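Local coordinates for protein peptidase, zinc-dependent (Methanocorpusculum labreanum, PDB 3LMC) that probably acts as a zinc-dependent metallopeptidase of the M54 family and binds a zinc and an iron ion, at residues G37-E42 with L58-F63; I3-D8 with L92-G97; Q50-K55 with Y100-D105. One frame throughout, in Å; residues are numbered along the deposited sequence.

Contact 1. Residues G37-E42 with L58-F63; sequences GIFPLE and LKLDMF
Phe39 and Glu42 lie on an irregular chain, Gly37-Glu42, that passes helix 53-66, with CA atoms 8.6 Å from that of Leu60 and 7.6 Å from that of Lys59, respectively. Phe39 carries the contact. Its CG lies anti to the backbone N (chi1 -167°), and from there the ring reaches the helix, where CZ stops 3.7 Å from Leu60 CA. On the Phe63 side, Phe39 CE2 meets Phe63 CB at 3.8 Å, this CB lying at the ring edge and in its plane. The two aromatics form a T-shaped pair, the edge of Phe39 toward the face of Phe63, with centroids 5.6 Å apart and planes at 88°. Lys59, fully extended, slides past Phe39 in the opposite direction, with its CD 3.9 Å from Phe39 CE1. Its ammonium donates to the loop backbone, Lys59 NZ to Pro40 O at 2.7 Å, approaching from 45° above the carbonyl plane. Glu42 OE1 rests on the methylenes, 3.4 Å from Lys59 CD; the opposite charges lie near each other but form no salt bridge. An alanine in place of Lys59 would probably leave Pro40 O without this donor and open a gap beside Phe39 and Glu42 where the methylenes now lie. Val56 of the same helix and Leu93 of strand 90-94 also touch Phe39. This is loop-on-helix packing of an alpha/beta fold: the connection from strand 31-34 to strand 44-45 is laid over helix 53-66, which itself packs through Leu60 on strand 90-94, away from the metal sites.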
ATOM      1  N   GLY A  37       0.492 -10.449  12.050  1.00 24.39           N
ATOM      2  CA  GLY A  37      -0.157 -11.502  11.282  1.00 23.02           C
ATOM      3  C   GLY A  37       0.292 -11.500   9.844  1.00 21.96           C
ATOM      4  O   GLY A  37       0.804 -10.495   9.370  1.00 23.63           O
ATOM      5  N   ILE A  38       0.128 -12.622   9.152  1.00 19.41           N
ATOM      6  CA  ILE A  38       0.413 -12.657   7.722  1.00 23.50           C
ATOM      7  C   ILE A  38      -0.881 -12.574   6.909  1.00 26.49           C
ATOM      8  O   ILE A  38      -1.962 -12.881   7.416  1.00 28.34           O
ATOM      9  CB  ILE A  38       1.189 -13.928   7.316  1.00 22.23           C
ATOM     10  CG1 ILE A  38       0.329 -15.175   7.528  1.00 20.56           C
ATOM     11  CG2 ILE A  38       2.525 -14.007   8.063  1.00 19.53           C
ATOM     12  CD1 ILE A  38       0.594 -16.275   6.512  1.00 23.74           C
ATOM     13  N   PHE A  39      -0.777 -12.139   5.655  1.00 17.72           N
ATOM     14  CA  PHE A  39      -1.924 -12.197   4.753  1.00 20.99           C
ATOM     15  C   PHE A  39      -1.597 -13.146   3.606  1.00 19.48           C
ATOM     16  O   PHE A  39      -0.973 -12.749   2.625  1.00 17.99           O
ATOM     17  CB  PHE A  39      -2.292 -10.805   4.218  1.00 23.88           C
ATOM     18  CG  PHE A  39      -3.648 -10.748   3.540  1.00 20.67           C
ATOM     19  CD1 PHE A  39      -3.764 -10.874   2.166  1.00 20.30           C
ATOM     20  CD2 PHE A  39      -4.797 -10.579   4.283  1.00 22.86           C
ATOM     21  CE1 PHE A  39      -5.022 -10.825   1.548  1.00 19.34           C
ATOM     22  CE2 PHE A  39      -6.041 -10.540   3.680  1.00 20.50           C
ATOM     23  CZ  PHE A  39      -6.152 -10.664   2.312  1.00 15.69           C
ATOM     24  N   PRO A  40      -2.004 -14.417   3.733  1.00 24.81           N
ATOM     25  CA  PRO A  40      -1.604 -15.367   2.695  1.00 23.02           C
ATOM     26  C   PRO A  40      -2.139 -14.888   1.361  1.00 23.50           C
ATOM     27  O   PRO A  40      -3.308 -14.518   1.261  1.00 23.19           O
ATOM     28  CB  PRO A  40      -2.275 -16.672   3.136  1.00 24.77           C
ATOM     29  CG  PRO A  40      -2.446 -16.510   4.632  1.00 26.50           C
ATOM     30  CD  PRO A  40      -2.792 -15.060   4.799  1.00 26.35           C
ATOM     31  N   LEU A  41      -1.274 -14.859   0.356  1.00 15.97           N
ATOM     32  CA  LEU A  41      -1.621 -14.298  -0.932  1.00 19.96           C
ATOM     33  C   LEU A  41      -2.450 -15.265  -1.796  1.00 26.34           C
ATOM     34  O   LEU A  41      -2.584 -16.442  -1.488  1.00 31.26           O
ATOM     35  CB  LEU A  41      -0.331 -13.844  -1.639  1.00 22.32           C
ATOM     36  CG  LEU A  41       0.392 -12.719  -0.876  1.00 18.97           C
ATOM     37  CD1 LEU A  41       1.733 -12.341  -1.517  1.00 25.01           C
ATOM     38  CD2 LEU A  41      -0.527 -11.500  -0.780  1.00 12.63           C
ATOM     39  N   GLU A  42      -3.024 -14.754  -2.872  1.00 30.20           N
ATOM     40  CA  GLU A  42      -3.806 -15.583  -3.761  1.00 30.45           C
ATOM     41  C   GLU A  42      -3.353 -15.291  -5.183  1.00 28.29           C
ATOM     42  O   GLU A  42      -2.641 -14.322  -5.422  1.00 27.57           O
ATOM     43  CB  GLU A  42      -5.295 -15.268  -3.591  1.00 38.78           C
ATOM     44  CG  GLU A  42      -6.208 -16.393  -4.024  1.00 46.94           C
ATOM     45  CD  GLU A  42      -7.655 -15.988  -4.006  1.00 53.66           C
ATOM     46  OE1 GLU A  42      -8.041 -15.231  -3.092  1.00 58.86           O
ATOM     47  OE2 GLU A  42      -8.407 -16.417  -4.905  1.00 56.75           O
ATOM     48  N   LEU A  58      -8.957  -8.125  -4.188  1.00 22.03           N
ATOM     49  CA  LEU A  58     -10.333  -8.603  -4.012  1.00 23.72           C
ATOM     50  C   LEU A  58     -10.447  -9.404  -2.714  1.00 26.19           C
ATOM     51  O   LEU A  58     -11.409  -9.259  -1.952  1.00 25.17           O
ATOM     52  CB  LEU A  58     -10.754  -9.487  -5.201  1.00 22.62           C
ATOM     53  CG  LEU A  58     -10.753  -8.802  -6.572  1.00 27.67           C
ATOM     54  CD1 LEU A  58     -11.185  -9.756  -7.684  1.00 29.85           C
ATOM     55  CD2 LEU A  58     -11.667  -7.587  -6.540  1.00 27.71           C
ATOM     56  N   LYS A  59      -9.458 -10.261  -2.477  1.00 22.62           N
ATOM     57  CA  LYS A  59      -9.384 -11.027  -1.242  1.00 24.15           C
ATOM     58  C   LYS A  59      -9.276 -10.105  -0.016  1.00 24.00           C
ATOM     59  O   LYS A  59      -9.824 -10.409   1.051  1.00 20.88           O
ATOM     60  CB  LYS A  59      -8.184 -11.973  -1.292  1.00 22.73           C
ATOM     61  CG  LYS A  59      -8.135 -12.947  -0.163  1.00 20.50           C
ATOM     62  CD  LYS A  59      -6.842 -13.773  -0.209  1.00 25.51           C
ATOM     63  CE  LYS A  59      -6.845 -14.867   0.858  1.00 25.51           C
ATOM     64  NZ  LYS A  59      -5.646 -15.737   0.733  1.00 32.90           N
ATOM     65  N   LEU A  60      -8.573  -8.984  -0.178  1.00 20.47           N
ATOM     66  CA  LEU A  60      -8.404  -8.017   0.905  1.00 24.21           C
ATOM     67  C   LEU A  60      -9.739  -7.341   1.254  1.00 21.21           C
ATOM     68  O   LEU A  60     -10.067  -7.138   2.427  1.00 17.09           O
ATOM     69  CB  LEU A  60      -7.386  -6.950   0.506  1.00 27.74           C
ATOM     70  CG  LEU A  60      -6.355  -6.542   1.553  1.00 32.12           C
ATOM     71  CD1 LEU A  60      -5.776  -5.175   1.196  1.00 21.84           C
ATOM     72  CD2 LEU A  60      -6.976  -6.524   2.937  1.00 34.93           C
ATOM     73  N   ASP A  61     -10.505  -6.978   0.234  1.00 19.79           N
ATOM     74  CA  ASP A  61     -11.841  -6.449   0.482  1.00 20.53           C
ATOM     75  C   ASP A  61     -12.677  -7.488   1.247  1.00 20.92           C
ATOM     76  O   ASP A  61     -13.311  -7.180   2.252  1.00 21.72           O
ATOM     77  CB  ASP A  61     -12.526  -6.066  -0.820  1.00 17.43           C
ATOM     78  CG  ASP A  61     -14.012  -5.808  -0.633  1.00 21.45           C
ATOM     79  OD1 ASP A  61     -14.384  -4.807   0.022  1.00 15.87           O
ATOM     80  OD2 ASP A  61     -14.808  -6.623  -1.126  1.00 26.86           O
HETATM   81  N   MSE A  62     -12.678  -8.725   0.774  1.00 21.78           N
HETATM   82  CA  MSE A  62     -13.445  -9.766   1.458  1.00 25.27           C
HETATM   83  C   MSE A  62     -13.034  -9.928   2.918  1.00 25.53           C
HETATM   84  O   MSE A  62     -13.881 -10.103   3.795  1.00 22.83           O
HETATM   85  CB  MSE A  62     -13.291 -11.097   0.740  1.00 25.71           C
HETATM   86  CG  MSE A  62     -13.829 -11.093  -0.674  1.00 35.55           C
HETATM   87 SE   MSE A  62     -13.912 -12.922  -1.296  1.00115.84          SE
HETATM   88  CE  MSE A  62     -14.366 -13.758   0.433  1.00 27.56           C
ATOM     89  N   PHE A  63     -11.731  -9.873   3.175  1.00 18.56           N
ATOM     90  CA  PHE A  63     -11.222  -9.984   4.536  1.00 22.80           C
ATOM     91  C   PHE A  63     -11.733  -8.842   5.425  1.00 21.88           C
ATOM     92  O   PHE A  63     -12.183  -9.062   6.557  1.00 20.95           O
ATOM     93  CB  PHE A  63      -9.685  -9.997   4.537  1.00 18.28           C
ATOM     94  CG  PHE A  63      -9.096 -10.129   5.893  1.00 18.41           C
ATOM     95  CD1 PHE A  63      -9.021 -11.375   6.510  1.00 17.55           C
ATOM     96  CD2 PHE A  63      -8.624  -9.010   6.569  1.00 17.88           C
ATOM     97  CE1 PHE A  63      -8.471 -11.507   7.783  1.00 19.48           C
ATOM     98  CE2 PHE A  63      -8.069  -9.133   7.842  1.00 14.44           C
ATOM     99  CZ  PHE A  63      -7.996 -10.384   8.448  1.00 16.93           C
TER

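Contact 2. Residues I3-D8 with L92-G97; sequences IHLFWD and LLVTPG
Leu5 and Leu92, Phe6 and Leu93, Trp7 and Val94 pair across neighbouring parallel strands of the mixed five-stranded sheet, consistent with the N-terminal subdomain of metzincin-type peptidases. Four backbone bonds zip the strands, His4 and Phe6 alternating with Leu92 and Val94 and Asp8 closing the row. On the face bearing Leu5, Leu92, Trp7 and Val94, the Leu5 CD1 methyl settles into the notch between Leu92 CD2 (3.8 Å) and Val94 CG2 (3.6 Å). The other Val94 branch, CG1, anti to the backbone N (chi1 174°), sits over one face of the Trp7 indole, 4.0 Å from the centroid of its six-membered ring, a CH-pi contact offset toward the rim. Helices 16-27 and 136-154, the latter carrying zinc ligands, cover this face. On the other face Phe6 and Leu93 lie side by side, pointing the same way, with Leu93 CD2 3.9 Å from Phe6 CD2 and pressed close to Phe6 O at 3.2 Å. Past the strands, Asp8 crosses Pro96 at about a right angle, its CG 3.6 Å from Pro96 CD. Asp8 OD2 accepts from Phe39 N, pairs with Arg10 and takes a bond from a water that accepts from Thr95 OG1 at 2.7 Å.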
ATOM      1  N   ILE A   3      -7.596   4.910   7.848  1.00 18.50           N
ATOM      2  CA  ILE A   3      -6.575   4.303   6.999  1.00 16.73           C
ATOM      3  C   ILE A   3      -5.805   3.287   7.817  1.00 19.42           C
ATOM      4  O   ILE A   3      -5.264   3.620   8.874  1.00 19.77           O
ATOM      5  CB  ILE A   3      -5.603   5.348   6.428  1.00 20.21           C
ATOM      6  CG1 ILE A   3      -6.360   6.362   5.570  1.00 23.93           C
ATOM      7  CG2 ILE A   3      -4.532   4.682   5.569  1.00 14.79           C
ATOM      8  CD1 ILE A   3      -5.488   7.496   5.127  1.00 24.65           C
ATOM      9  N   HIS A   4      -5.773   2.050   7.324  1.00 17.26           N
ATOM     10  CA  HIS A   4      -5.191   0.928   8.048  1.00 18.00           C
ATOM     11  C   HIS A   4      -4.012   0.339   7.279  1.00 18.76           C
ATOM     12  O   HIS A   4      -4.161  -0.093   6.135  1.00 24.89           O
ATOM     13  CB  HIS A   4      -6.250  -0.154   8.284  1.00 21.84           C
ATOM     14  CG  HIS A   4      -7.516   0.360   8.902  1.00 25.05           C
ATOM     15  ND1 HIS A   4      -7.811   0.205  10.241  1.00 20.00           N
ATOM     16  CD2 HIS A   4      -8.574   1.012   8.361  1.00 28.99           C
ATOM     17  CE1 HIS A   4      -8.987   0.749  10.501  1.00 20.68           C
ATOM     18  NE2 HIS A   4      -9.472   1.244   9.376  1.00 24.20           N
ATOM     19  N   LEU A   5      -2.839   0.343   7.902  1.00 15.38           N
ATOM     20  CA  LEU A   5      -1.652  -0.265   7.306  1.00 13.63           C
ATOM     21  C   LEU A   5      -1.633  -1.716   7.770  1.00 20.40           C
ATOM     22  O   LEU A   5      -1.350  -1.989   8.944  1.00 15.82           O
ATOM     23  CB  LEU A   5      -0.377   0.443   7.784  1.00  9.86           C
ATOM     24  CG  LEU A   5       0.935  -0.109   7.226  1.00 19.09           C
ATOM     25  CD1 LEU A   5       1.008   0.127   5.732  1.00 14.73           C
ATOM     26  CD2 LEU A   5       2.161   0.521   7.923  1.00 20.90           C
ATOM     27  N   PHE A   6      -1.969  -2.640   6.871  1.00 16.25           N
ATOM     28  CA  PHE A   6      -1.890  -4.047   7.197  1.00 11.71           C
ATOM     29  C   PHE A   6      -0.504  -4.560   6.826  1.00 12.01           C
ATOM     30  O   PHE A   6      -0.242  -4.911   5.662  1.00 15.92           O
ATOM     31  CB  PHE A   6      -2.966  -4.891   6.485  1.00 17.64           C
ATOM     32  CG  PHE A   6      -3.014  -6.329   6.976  1.00 29.45           C
ATOM     33  CD1 PHE A   6      -4.220  -6.951   7.255  1.00 32.89           C
ATOM     34  CD2 PHE A   6      -1.832  -7.038   7.214  1.00 30.76           C
ATOM     35  CE1 PHE A   6      -4.249  -8.261   7.735  1.00 34.44           C
ATOM     36  CE2 PHE A   6      -1.851  -8.341   7.695  1.00 28.48           C
ATOM     37  CZ  PHE A   6      -3.057  -8.953   7.957  1.00 32.37           C
ATOM     38  N   TRP A   7       0.357  -4.638   7.836  1.00 13.58           N
ATOM     39  CA  TRP A   7       1.767  -4.991   7.662  1.00 14.96           C
ATOM     40  C   TRP A   7       1.986  -6.508   7.843  1.00 15.37           C
ATOM     41  O   TRP A   7       1.965  -7.009   8.969  1.00 16.87           O
ATOM     42  CB  TRP A   7       2.611  -4.199   8.674  1.00 14.51           C
ATOM     43  CG  TRP A   7       4.107  -4.391   8.529  1.00 17.48           C
ATOM     44  CD1 TRP A   7       4.861  -5.415   9.032  1.00 16.89           C
ATOM     45  CD2 TRP A   7       5.009  -3.528   7.832  1.00 12.65           C
ATOM     46  NE1 TRP A   7       6.185  -5.237   8.687  1.00 17.03           N
ATOM     47  CE2 TRP A   7       6.296  -4.079   7.949  1.00 15.12           C
ATOM     48  CE3 TRP A   7       4.849  -2.339   7.112  1.00 21.65           C
ATOM     49  CZ2 TRP A   7       7.423  -3.484   7.374  1.00 16.43           C
ATOM     50  CZ3 TRP A   7       5.978  -1.746   6.537  1.00 23.76           C
ATOM     51  CH2 TRP A   7       7.241  -2.322   6.673  1.00 16.37           C
ATOM     52  N   ASP A   8       2.173  -7.230   6.738  1.00 12.95           N
ATOM     53  CA  ASP A   8       2.435  -8.670   6.792  1.00 11.36           C
ATOM     54  C   ASP A   8       3.723  -8.906   7.580  1.00 18.65           C
ATOM     55  O   ASP A   8       4.790  -8.433   7.190  1.00 20.95           O
ATOM     56  CB  ASP A   8       2.557  -9.237   5.371  1.00 10.76           C
ATOM     57  CG  ASP A   8       2.641 -10.753   5.343  1.00 17.45           C
ATOM     58  OD1 ASP A   8       3.583 -11.316   5.942  1.00 21.03           O
ATOM     59  OD2 ASP A   8       1.781 -11.392   4.690  1.00 14.44           O
ATOM     60  N   LEU A  92      -4.092  -0.494   3.260  1.00 18.08           N
ATOM     61  CA  LEU A  92      -2.870  -0.729   2.496  1.00 15.37           C
ATOM     62  C   LEU A  92      -2.195  -1.984   3.049  1.00 16.85           C
ATOM     63  O   LEU A  92      -1.755  -2.007   4.205  1.00 17.98           O
ATOM     64  CB  LEU A  92      -1.912   0.466   2.610  1.00 10.18           C
ATOM     65  CG  LEU A  92      -0.502   0.263   2.015  1.00 13.36           C
ATOM     66  CD1 LEU A  92      -0.579  -0.110   0.542  1.00  7.04           C
ATOM     67  CD2 LEU A  92       0.426   1.485   2.213  1.00 12.93           C
ATOM     68  N   LEU A  93      -2.112  -3.023   2.222  1.00 17.73           N
ATOM     69  CA  LEU A  93      -1.424  -4.264   2.583  1.00 15.86           C
ATOM     70  C   LEU A  93       0.061  -4.158   2.182  1.00 16.69           C
ATOM     71  O   LEU A  93       0.389  -3.799   1.047  1.00 19.18           O
ATOM     72  CB  LEU A  93      -2.075  -5.443   1.853  1.00 18.47           C
ATOM     73  CG  LEU A  93      -1.997  -6.896   2.344  1.00 24.12           C
ATOM     74  CD1 LEU A  93      -1.785  -7.863   1.177  1.00 23.47           C
ATOM     75  CD2 LEU A  93      -0.970  -7.105   3.423  1.00 10.34           C
ATOM     76  N   VAL A  94       0.951  -4.453   3.120  1.00 11.76           N
ATOM     77  CA  VAL A  94       2.392  -4.512   2.834  1.00 12.22           C
ATOM     78  C   VAL A  94       2.760  -5.983   2.845  1.00 14.46           C
ATOM     79  O   VAL A  94       2.701  -6.624   3.892  1.00 21.53           O
ATOM     80  CB  VAL A  94       3.200  -3.771   3.900  1.00  7.10           C
ATOM     81  CG1 VAL A  94       4.699  -3.967   3.679  1.00 12.47           C
ATOM     82  CG2 VAL A  94       2.848  -2.292   3.884  1.00 14.27           C
ATOM     83  N   THR A  95       3.106  -6.525   1.679  1.00 15.72           N
ATOM     84  CA  THR A  95       3.257  -7.969   1.512  1.00 12.86           C
ATOM     85  C   THR A  95       4.653  -8.339   1.008  1.00 11.92           C
ATOM     86  O   THR A  95       5.257  -7.587   0.243  1.00 18.84           O
ATOM     87  CB  THR A  95       2.232  -8.503   0.491  1.00 15.02           C
ATOM     88  OG1 THR A  95       2.465  -9.903   0.254  1.00 19.96           O
ATOM     89  CG2 THR A  95       2.382  -7.759  -0.827  1.00 14.25           C
ATOM     90  N   PRO A  96       5.166  -9.513   1.399  1.00 11.53           N
ATOM     91  CA  PRO A  96       6.501  -9.875   0.889  1.00 14.88           C
ATOM     92  C   PRO A  96       6.483 -10.426  -0.539  1.00 17.47           C
ATOM     93  O   PRO A  96       7.559 -10.588  -1.131  1.00 19.63           O
ATOM     94  CB  PRO A  96       6.949 -10.980   1.852  1.00 18.34           C
ATOM     95  CG  PRO A  96       5.626 -11.638   2.260  1.00 18.00           C
ATOM     96  CD  PRO A  96       4.684 -10.462   2.423  1.00 11.79           C
ATOM     97  N   GLY A  97       5.302 -10.726  -1.082  1.00 17.36           N
ATOM     98  CA  GLY A  97       5.220 -11.411  -2.367  1.00 16.21           C
ATOM     99  C   GLY A  97       5.571 -10.507  -3.536  1.00 17.46           C
ATOM    100  O   GLY A  97       5.288  -9.317  -3.490  1.00 16.73           O
TER
HETATM  101  O   HOH W   1       0.752 -10.576   2.225  1.00 14.24           O

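Contact 3. Residues Q50-K55 with Y100-D105; sequences QYDAVK and YEPLAD
Tyr100 lays its ring obliquely against the Tyr51-Asp52 peptide, CD1 3.3 Å from Tyr51 O and CE1 3.3 Å from Asp52 N. A chi1 of 80° sets CG between the backbone N and the carbonyl carbon, the crowded position, and the ring continues from there across the peptide. The Gln50 amide lies close by, its plane only 11° from that of the ring, with OE1 3.5 Å from Tyr100 CB. From this amide NE2 donates to Asp105 O at 2.9 Å, the acceptor lying in the amide plane. In the backbone, Tyr100 N donates to Tyr51 O and Ala53 N to Tyr100 O, the latter bond almost straight at 179°. These bonds pair strands 50-52 and 99-101 in parallel within the small three-stranded sheet, exactly where the first strand passes into helix 53-66. Asp52 is the N-cap of that helix: its OD1 accepts from Val54 N at 3.1 Å, met from above the carboxylate plane. Farther out, Glu101 to Ala104 form a type I turn, and Glu101 OE2 takes Leu103 N at 2.6 Å. In the next shell, Arg48 NH1 donates to Gln50 OE1, and Gln50 NE2 also bonds to Asp98 OD2.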
ATOM      1  N   GLN A  50       5.131 -15.202  -9.508  1.00 25.86           N
ATOM      2  CA  GLN A  50       4.651 -13.930  -8.987  1.00 26.13           C
ATOM      3  C   GLN A  50       3.181 -14.068  -8.630  1.00 27.62           C
ATOM      4  O   GLN A  50       2.511 -15.010  -9.083  1.00 28.59           O
ATOM      5  CB  GLN A  50       4.751 -12.850 -10.061  1.00 23.79           C
ATOM      6  CG  GLN A  50       6.118 -12.642 -10.673  1.00 24.40           C
ATOM      7  CD  GLN A  50       6.072 -11.525 -11.688  1.00 24.92           C
ATOM      8  OE1 GLN A  50       5.435 -11.662 -12.726  1.00 26.68           O
ATOM      9  NE2 GLN A  50       6.718 -10.400 -11.382  1.00 19.90           N
ATOM     10  N   TYR A  51       2.666 -13.108  -7.865  1.00 19.91           N
ATOM     11  CA  TYR A  51       1.251 -13.124  -7.488  1.00 19.57           C
ATOM     12  C   TYR A  51       0.418 -12.050  -8.192  1.00 20.70           C
ATOM     13  O   TYR A  51       0.835 -10.897  -8.285  1.00 23.23           O
ATOM     14  CB  TYR A  51       1.100 -12.987  -5.975  1.00 22.70           C
ATOM     15  CG  TYR A  51       1.782 -14.078  -5.182  1.00 20.90           C
ATOM     16  CD1 TYR A  51       3.146 -14.026  -4.935  1.00 20.02           C
ATOM     17  CD2 TYR A  51       1.063 -15.159  -4.677  1.00 21.48           C
ATOM     18  CE1 TYR A  51       3.774 -15.004  -4.205  1.00 21.82           C
ATOM     19  CE2 TYR A  51       1.690 -16.151  -3.926  1.00 17.57           C
ATOM     20  CZ  TYR A  51       3.040 -16.065  -3.700  1.00 21.56           C
ATOM     21  OH  TYR A  51       3.692 -17.037  -2.968  1.00 28.77           O
ATOM     22  N   ASP A  52      -0.762 -12.445  -8.677  1.00 18.09           N
ATOM     23  CA  ASP A  52      -1.726 -11.536  -9.306  1.00 21.08           C
ATOM     24  C   ASP A  52      -2.290 -10.564  -8.275  1.00 17.36           C
ATOM     25  O   ASP A  52      -3.126 -10.942  -7.459  1.00 25.12           O
ATOM     26  CB  ASP A  52      -2.875 -12.366  -9.897  1.00 25.87           C
ATOM     27  CG  ASP A  52      -3.844 -11.537 -10.756  1.00 36.60           C
ATOM     28  OD1 ASP A  52      -3.799 -10.280 -10.741  1.00 34.24           O
ATOM     29  OD2 ASP A  52      -4.662 -12.169 -11.462  1.00 42.18           O
ATOM     30  N   ALA A  53      -1.858  -9.314  -8.306  1.00 17.44           N
ATOM     31  CA  ALA A  53      -2.260  -8.375  -7.257  1.00 18.07           C
ATOM     32  C   ALA A  53      -3.748  -8.041  -7.294  1.00 23.17           C
ATOM     33  O   ALA A  53      -4.331  -7.637  -6.276  1.00 24.52           O
ATOM     34  CB  ALA A  53      -1.429  -7.116  -7.320  1.00 17.34           C
ATOM     35  N   VAL A  54      -4.373  -8.197  -8.458  1.00 22.49           N
ATOM     36  CA  VAL A  54      -5.808  -7.922  -8.561  1.00 18.00           C
ATOM     37  C   VAL A  54      -6.579  -8.898  -7.680  1.00 18.81           C
ATOM     38  O   VAL A  54      -7.456  -8.498  -6.929  1.00 21.16           O
ATOM     39  CB  VAL A  54      -6.324  -8.003 -10.011  1.00 22.10           C
ATOM     40  CG1 VAL A  54      -7.830  -7.791 -10.041  1.00 24.18           C
ATOM     41  CG2 VAL A  54      -5.617  -6.964 -10.897  1.00 17.32           C
ATOM     42  N   LYS A  55      -6.217 -10.177  -7.742  1.00 20.86           N
ATOM     43  CA  LYS A  55      -6.830 -11.187  -6.883  1.00 20.45           C
ATOM     44  C   LYS A  55      -6.592 -10.945  -5.405  1.00 20.95           C
ATOM     45  O   LYS A  55      -7.501 -11.125  -4.589  1.00 20.51           O
ATOM     46  CB  LYS A  55      -6.363 -12.584  -7.271  1.00 22.38           C
ATOM     47  CG  LYS A  55      -7.083 -13.109  -8.497  1.00 27.91           C
ATOM     48  CD  LYS A  55      -6.680 -14.524  -8.827  1.00 33.23           C
ATOM     49  CE  LYS A  55      -7.413 -14.992 -10.072  1.00 33.91           C
ATOM     50  NZ  LYS A  55      -7.025 -16.372 -10.421  1.00 39.63           N
ATOM     51  N   TYR A 100       2.516  -8.928  -9.801  1.00 21.33           N
ATOM     52  CA  TYR A 100       2.279  -8.475 -11.168  1.00 27.65           C
ATOM     53  C   TYR A 100       0.803  -8.099 -11.409  1.00 27.17           C
ATOM     54  O   TYR A 100      -0.062  -8.351 -10.573  1.00 23.38           O
ATOM     55  CB  TYR A 100       2.743  -9.538 -12.165  1.00 25.97           C
ATOM     56  CG  TYR A 100       1.772 -10.677 -12.359  1.00 27.01           C
ATOM     57  CD1 TYR A 100       1.657 -11.692 -11.416  1.00 27.41           C
ATOM     58  CD2 TYR A 100       0.986 -10.754 -13.504  1.00 29.87           C
ATOM     59  CE1 TYR A 100       0.773 -12.746 -11.602  1.00 25.94           C
ATOM     60  CE2 TYR A 100       0.102 -11.807 -13.700  1.00 32.01           C
ATOM     61  CZ  TYR A 100       0.001 -12.797 -12.746  1.00 32.25           C
ATOM     62  OH  TYR A 100      -0.881 -13.840 -12.938  1.00 36.82           O
ATOM     63  N   GLU A 101       0.531  -7.451 -12.535  1.00 28.37           N
ATOM     64  CA  GLU A 101      -0.836  -7.357 -13.042  1.00 29.93           C
ATOM     65  C   GLU A 101      -0.803  -7.713 -14.523  1.00 30.50           C
ATOM     66  O   GLU A 101       0.258  -7.666 -15.149  1.00 28.13           O
ATOM     67  CB  GLU A 101      -1.454  -5.980 -12.796  1.00 32.17           C
ATOM     68  CG  GLU A 101      -0.613  -4.803 -13.264  1.00 35.00           C
ATOM     69  CD  GLU A 101      -1.013  -4.284 -14.628  1.00 41.56           C
ATOM     70  OE1 GLU A 101      -0.574  -3.169 -14.985  1.00 38.00           O
ATOM     71  OE2 GLU A 101      -1.768  -4.985 -15.344  1.00 46.33           O
ATOM     72  N   PRO A 102      -1.949  -8.113 -15.083  1.00 32.88           N
ATOM     73  CA  PRO A 102      -1.935  -8.638 -16.456  1.00 40.24           C
ATOM     74  C   PRO A 102      -1.072  -7.836 -17.448  1.00 41.86           C
ATOM     75  O   PRO A 102      -0.324  -8.444 -18.216  1.00 42.32           O
ATOM     76  CB  PRO A 102      -3.410  -8.617 -16.840  1.00 41.11           C
ATOM     77  CG  PRO A 102      -4.112  -8.914 -15.525  1.00 41.02           C
ATOM     78  CD  PRO A 102      -3.281  -8.221 -14.457  1.00 35.26           C
ATOM     79  N   LEU A 103      -1.133  -6.507 -17.403  1.00 40.55           N
ATOM     80  CA  LEU A 103      -0.414  -5.679 -18.381  1.00 42.07           C
ATOM     81  C   LEU A 103       1.067  -5.426 -18.072  1.00 41.80           C
ATOM     82  O   LEU A 103       1.754  -4.741 -18.844  1.00 40.17           O
ATOM     83  CB  LEU A 103      -1.124  -4.335 -18.551  1.00 44.96           C
ATOM     84  CG  LEU A 103      -2.118  -4.178 -19.708  1.00 48.76           C
ATOM     85  CD1 LEU A 103      -2.716  -5.519 -20.144  1.00 47.16           C
ATOM     86  CD2 LEU A 103      -3.202  -3.183 -19.316  1.00 47.60           C
ATOM     87  N   ALA A 104       1.556  -5.971 -16.958  1.00 36.00           N
ATOM     88  CA  ALA A 104       2.882  -5.607 -16.456  1.00 31.26           C
ATOM     89  C   ALA A 104       3.745  -6.805 -16.047  1.00 32.81           C
ATOM     90  O   ALA A 104       3.240  -7.799 -15.526  1.00 33.08           O
ATOM     91  CB  ALA A 104       2.747  -4.631 -15.288  1.00 26.46           C
ATOM     92  N   ASP A 105       5.050  -6.687 -16.285  1.00 33.46           N
ATOM     93  CA  ASP A 105       6.026  -7.692 -15.852  1.00 33.50           C
ATOM     94  C   ASP A 105       6.034  -7.811 -14.324  1.00 30.31           C
ATOM     95  O   ASP A 105       6.189  -8.902 -13.767  1.00 25.35           O
ATOM     96  CB  ASP A 105       7.424  -7.326 -16.359  1.00 36.10           C
ATOM     97  CG  ASP A 105       7.541  -7.412 -17.879  1.00 45.47           C
ATOM     98  OD1 ASP A 105       6.749  -8.155 -18.500  1.00 46.04           O
ATOM     99  OD2 ASP A 105       8.429  -6.743 -18.453  1.00 47.64           O
TER

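Contact 2 is core: two inner strands of the larger sheet, joined by regular backbone bonds and interlocking apolar side chains. Contacts 1 and 3 are partly buried and lie farther from the centre of the chain. Both use helix 53-66, contact 3 at its capped first turn and contact 1 on its later turns. Contact 1 relies on aromatic packing and one lysine bond, contact 3 on a short parallel pairing and a glutamine amide. The Asp8 carboxylate joins contacts 1 and 2, and Leu41 packs against both Thr95 of contact 2 and Tyr51 of contact 3. Between strands 90-94 and 99-101 the chain passes from the larger sheet of contact 2 to the smaller sheet of contact 3.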